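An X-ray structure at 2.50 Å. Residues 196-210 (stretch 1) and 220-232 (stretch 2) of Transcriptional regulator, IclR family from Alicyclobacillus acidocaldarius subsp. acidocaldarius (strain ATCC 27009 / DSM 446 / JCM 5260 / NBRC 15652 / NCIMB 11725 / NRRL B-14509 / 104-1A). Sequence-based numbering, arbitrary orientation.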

# COMPACT_ATOMS: atom_id res chain seq x y z
N SER A 196 -32.42 7.87 -5.56
CA SER A 196 -33.19 9.05 -5.27
C SER A 196 -33.62 9.66 -6.59
O SER A 196 -32.86 9.60 -7.56
CB SER A 196 -32.38 10.05 -4.45
OG SER A 196 -31.29 10.60 -5.17
N HIS A 197 -34.83 10.21 -6.62
CA HIS A 197 -35.41 10.84 -7.82
C HIS A 197 -35.81 12.28 -7.49
O HIS A 197 -36.88 12.54 -6.93
CB HIS A 197 -36.65 10.07 -8.32
CG HIS A 197 -36.35 8.67 -8.76
ND1 HIS A 197 -35.49 8.37 -9.80
CD2 HIS A 197 -36.83 7.48 -8.31
CE1 HIS A 197 -35.44 7.07 -9.96
NE2 HIS A 197 -36.24 6.50 -9.08
N GLY A 198 -34.95 13.20 -7.84
CA GLY A 198 -35.22 14.60 -7.65
C GLY A 198 -35.26 15.05 -6.22
O GLY A 198 -36.01 15.95 -5.90
N GLU A 199 -34.43 14.46 -5.36
CA GLU A 199 -34.42 14.81 -3.94
C GLU A 199 -33.57 16.03 -3.65
O GLU A 199 -33.93 16.81 -2.78
CB GLU A 199 -34.02 13.62 -3.07
CG GLU A 199 -35.13 12.57 -2.99
CD GLU A 199 -34.73 11.31 -2.23
OE1 GLU A 199 -34.11 11.41 -1.13
OE2 GLU A 199 -35.05 10.19 -2.71
N LEU A 200 -32.47 16.23 -4.38
CA LEU A 200 -31.76 17.52 -4.33
C LEU A 200 -32.00 18.44 -5.52
O LEU A 200 -32.08 19.64 -5.35
CB LEU A 200 -30.25 17.33 -4.21
CG LEU A 200 -29.74 16.79 -2.89
CD1 LEU A 200 -28.22 16.74 -2.98
CD2 LEU A 200 -30.19 17.60 -1.68
N TRP A 201 -32.06 17.88 -6.73
CA TRP A 201 -32.19 18.69 -7.94
C TRP A 201 -33.39 18.23 -8.73
O TRP A 201 -33.47 17.06 -9.08
CB TRP A 201 -30.95 18.52 -8.80
CG TRP A 201 -29.71 19.02 -8.18
CD1 TRP A 201 -29.42 20.30 -7.90
CD2 TRP A 201 -28.59 18.24 -7.79
NE1 TRP A 201 -28.18 20.38 -7.33
CE2 TRP A 201 -27.64 19.13 -7.26
CE3 TRP A 201 -28.28 16.88 -7.82
CZ2 TRP A 201 -26.40 18.72 -6.78
CZ3 TRP A 201 -27.04 16.45 -7.33
CH2 TRP A 201 -26.11 17.38 -6.83
N PRO A 202 -34.33 19.13 -9.04
CA PRO A 202 -35.43 18.68 -9.90
C PRO A 202 -34.88 18.11 -11.21
O PRO A 202 -33.92 18.67 -11.75
CB PRO A 202 -36.23 19.94 -10.15
CG PRO A 202 -35.75 20.94 -9.17
CD PRO A 202 -34.34 20.58 -8.84
N GLY A 203 -35.42 16.98 -11.64
CA GLY A 203 -35.01 16.31 -12.89
C GLY A 203 -33.85 15.34 -12.83
O GLY A 203 -33.61 14.64 -13.80
N ILE A 204 -33.15 15.28 -11.70
CA ILE A 204 -31.92 14.50 -11.58
C ILE A 204 -32.11 13.29 -10.67
O ILE A 204 -32.56 13.42 -9.54
CB ILE A 204 -30.78 15.37 -11.03
CG1 ILE A 204 -30.56 16.58 -11.93
CG2 ILE A 204 -29.49 14.56 -10.84
CD1 ILE A 204 -30.03 16.24 -13.29
N SER A 205 -31.74 12.11 -11.17
CA SER A 205 -31.75 10.91 -10.35
C SER A 205 -30.34 10.47 -9.98
O SER A 205 -29.35 10.85 -10.60
CB SER A 205 -32.50 9.79 -11.05
OG SER A 205 -33.82 10.22 -11.40
N ALA A 206 -30.26 9.71 -8.90
CA ALA A 206 -28.99 9.23 -8.32
C ALA A 206 -29.12 7.78 -7.88
O ALA A 206 -30.12 7.38 -7.33
CB ALA A 206 -28.55 10.12 -7.17
N VAL A 207 -28.09 7.01 -8.16
CA VAL A 207 -27.89 5.65 -7.70
C VAL A 207 -26.53 5.66 -7.03
O VAL A 207 -25.55 6.15 -7.61
CB VAL A 207 -27.84 4.71 -8.90
CG1 VAL A 207 -27.68 3.27 -8.44
CG2 VAL A 207 -29.07 4.90 -9.77
N ALA A 208 -26.46 5.09 -5.82
CA ALA A 208 -25.30 5.17 -4.99
C ALA A 208 -25.01 3.88 -4.26
O ALA A 208 -25.90 3.13 -3.90
CB ALA A 208 -25.49 6.28 -3.99
N VAL A 209 -23.74 3.64 -3.99
CA VAL A 209 -23.30 2.44 -3.33
C VAL A 209 -22.18 2.83 -2.40
O VAL A 209 -21.34 3.65 -2.77
CB VAL A 209 -22.81 1.41 -4.36
CG1 VAL A 209 -22.18 0.18 -3.69
CG2 VAL A 209 -23.98 0.97 -5.20
N PRO A 210 -22.15 2.24 -1.20
CA PRO A 210 -21.11 2.56 -0.23
C PRO A 210 -19.77 1.88 -0.52
O PRO A 210 -19.77 0.79 -1.11
CB PRO A 210 -21.69 2.02 1.08
CG PRO A 210 -22.58 0.91 0.66
CD PRO A 210 -23.19 1.37 -0.63
N LEU A 220 -16.49 6.64 1.86
CA LEU A 220 -16.58 6.99 0.47
C LEU A 220 -17.83 6.39 -0.10
O LEU A 220 -18.21 5.27 0.28
CB LEU A 220 -15.36 6.45 -0.28
CG LEU A 220 -14.02 7.16 -0.09
CD1 LEU A 220 -12.95 6.41 -0.90
CD2 LEU A 220 -14.12 8.63 -0.49
N VAL A 221 -18.46 7.10 -1.04
CA VAL A 221 -19.61 6.58 -1.77
C VAL A 221 -19.38 6.82 -3.25
O VAL A 221 -18.82 7.83 -3.62
CB VAL A 221 -20.89 7.24 -1.30
CG1 VAL A 221 -22.07 6.95 -2.24
CG2 VAL A 221 -21.23 6.77 0.13
N LEU A 222 -19.75 5.84 -4.07
CA LEU A 222 -19.72 5.97 -5.51
C LEU A 222 -21.14 6.17 -5.94
O LEU A 222 -22.01 5.40 -5.56
CB LEU A 222 -19.19 4.71 -6.22
CG LEU A 222 -17.90 4.08 -5.76
CD1 LEU A 222 -17.52 2.98 -6.73
CD2 LEU A 222 -16.79 5.11 -5.72
N SER A 223 -21.36 7.16 -6.80
CA SER A 223 -22.70 7.53 -7.24
C SER A 223 -22.78 7.84 -8.73
O SER A 223 -21.80 8.25 -9.33
CB SER A 223 -23.14 8.73 -6.43
OG SER A 223 -24.47 9.03 -6.75
N CYS A 224 -23.95 7.63 -9.32
CA CYS A 224 -24.21 7.92 -10.75
C CYS A 224 -25.36 8.91 -10.83
O CYS A 224 -26.41 8.70 -10.20
CB CYS A 224 -24.64 6.65 -11.49
SG CYS A 224 -23.28 5.80 -12.26
N LEU A 225 -25.18 9.96 -11.61
CA LEU A 225 -26.25 10.92 -11.87
C LEU A 225 -26.77 10.74 -13.29
O LEU A 225 -26.00 10.53 -14.21
CB LEU A 225 -25.77 12.37 -11.67
CG LEU A 225 -25.14 12.66 -10.29
CD1 LEU A 225 -24.75 14.13 -10.19
CD2 LEU A 225 -26.06 12.28 -9.15
N THR A 226 -28.09 10.81 -13.43
CA THR A 226 -28.74 10.88 -14.72
C THR A 226 -30.03 11.71 -14.61
O THR A 226 -30.47 12.04 -13.51
CB THR A 226 -29.01 9.47 -15.31
OG1 THR A 226 -29.48 9.60 -16.65
CG2 THR A 226 -30.02 8.64 -14.51
N MSE A 227 -30.61 12.02 -15.75
CA MSE A 227 -31.87 12.72 -15.82
C MSE A 227 -32.98 11.74 -15.58
O MSE A 227 -33.01 10.67 -16.18
CB MSE A 227 -32.10 13.33 -17.19
CG MSE A 227 -31.00 14.34 -17.47
SE MSE A 227 -31.48 15.49 -19.01
CE MSE A 227 -30.98 14.34 -20.55
N THR A 228 -33.90 12.10 -14.70
CA THR A 228 -35.02 11.23 -14.35
C THR A 228 -35.92 10.97 -15.54
O THR A 228 -36.39 9.86 -15.71
CB THR A 228 -35.89 11.88 -13.27
OG1 THR A 228 -35.06 12.47 -12.27
CG2 THR A 228 -36.79 10.86 -12.61
N SER A 229 -36.15 12.00 -16.35
CA SER A 229 -37.16 11.94 -17.39
C SER A 229 -36.80 11.00 -18.54
O SER A 229 -37.65 10.70 -19.36
CB SER A 229 -37.45 13.34 -17.93
OG SER A 229 -36.34 13.88 -18.61
N VAL A 230 -35.53 10.57 -18.62
CA VAL A 230 -35.11 9.66 -19.68
C VAL A 230 -34.58 8.32 -19.18
O VAL A 230 -34.18 7.51 -19.99
CB VAL A 230 -34.07 10.30 -20.66
CG1 VAL A 230 -34.63 11.57 -21.31
CG2 VAL A 230 -32.72 10.54 -19.99
N ILE A 231 -34.61 8.08 -17.89
CA ILE A 231 -34.35 6.75 -17.35
C ILE A 231 -35.33 5.71 -17.92
O ILE A 231 -36.52 5.97 -18.03
CB ILE A 231 -34.48 6.75 -15.80
CG1 ILE A 231 -33.27 7.40 -15.18
CG2 ILE A 231 -34.62 5.32 -15.24
CD1 ILE A 231 -33.37 7.53 -13.66
N GLN A 232 -34.80 4.53 -18.25
CA GLN A 232 -35.56 3.46 -18.91
C GLN A 232 -35.37 2.13 -18.16
O GLN A 232 -34.69 2.10 -17.12
CB GLN A 232 -35.13 3.37 -20.37
CG GLN A 232 -35.67 4.52 -21.19
CD GLN A 232 -34.99 4.69 -22.55
OE1 GLN A 232 -33.89 4.19 -22.78
NE2 GLN A 232 -35.65 5.43 -23.46
O HOH W 1 -36.49 14.27 -10.84

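The contact is an antiparallel pairing of strand 204-210 with strand 220-227. Its backbone ladder carries most of the polar bonding. Ser205 and Thr226 form a hydrogen-bonded pair, with Ser205 N to Thr226 O at 2.7 Å and Thr226 N to Ser205 O at 3.1 Å. Val207 and Cys224 repeat the pattern: Cys224 N to Val207 O is 2.8 Å and Val207 N to Cys224 O is 3.1 Å. Val209 and Leu222 follow, with Val209 N to Leu222 O at 2.9 Å and Leu222 N to Val209 O at 3.0 Å. The N-H...O angles lie between 155° and 164°, so these bonds are well directed.

Beyond the Ser205/Thr226 pair, one more backbone bond joins the stretches. Thr228 N donates to Gly203 O at 2.7 Å, with an angle of 169°. Gly203 sits in the type II turn from Trp201 to Ile204, and its phi of 87° is one that glycine readily adopts.

Side-chain hydroxyls reinforce this end. Ser205 OG and Thr228 OG1 are hydrogen-bonded at 2.7 Å. Ser205 OG also bonds to His197 ND1 at 3.0 Å, so a short polar chain runs from His197 through Ser205 to Thr228. A water continues it, lying 2.7 Å from Thr228 OG1 and making a weak bond with Gly203 N at 3.0 Å. Farther along the sheet, Ser223 OG donates to Val207 O at 3.2 Å. That carbonyl therefore receives both this hydroxyl and Cys224 N.

Between the hydrogen-bonded pairs the strands come closer, and CA-H...O contacts fill the gaps. Ala206 CA lies 3.2 Å from Cys224 O, with an angle of 157° at the hydrogen. Ala208 CA lies 3.3 Å from Leu222 O. Ala208 and Ser223 are the closest pair in the register, CA to CA 4.2 Å.

Side chains alternate between the two faces of the sheet. Ala206, Ala208, Ser223, Leu225, Val221 and Pro210 share one face. There Ala206 CB meets Leu225 CD2 at 3.8 Å, and Ala208 CB meets Val221 CG1 at 3.9 Å. Trp201 CZ3 reaches Leu225 CD1 at 4.3 Å, extending the apolar packing beyond the strand. The other face carries Ser205, Val207, Val209, Leu222, Cys224 and Thr226.

Ile231 points toward the first stretch from the loop after the strand. Its CD1 lies 3.5 Å from Ser205 OG and 4.3 Å from His197 CE1, at the edge of the imidazole ring. Together the two stretches bury 734 Å².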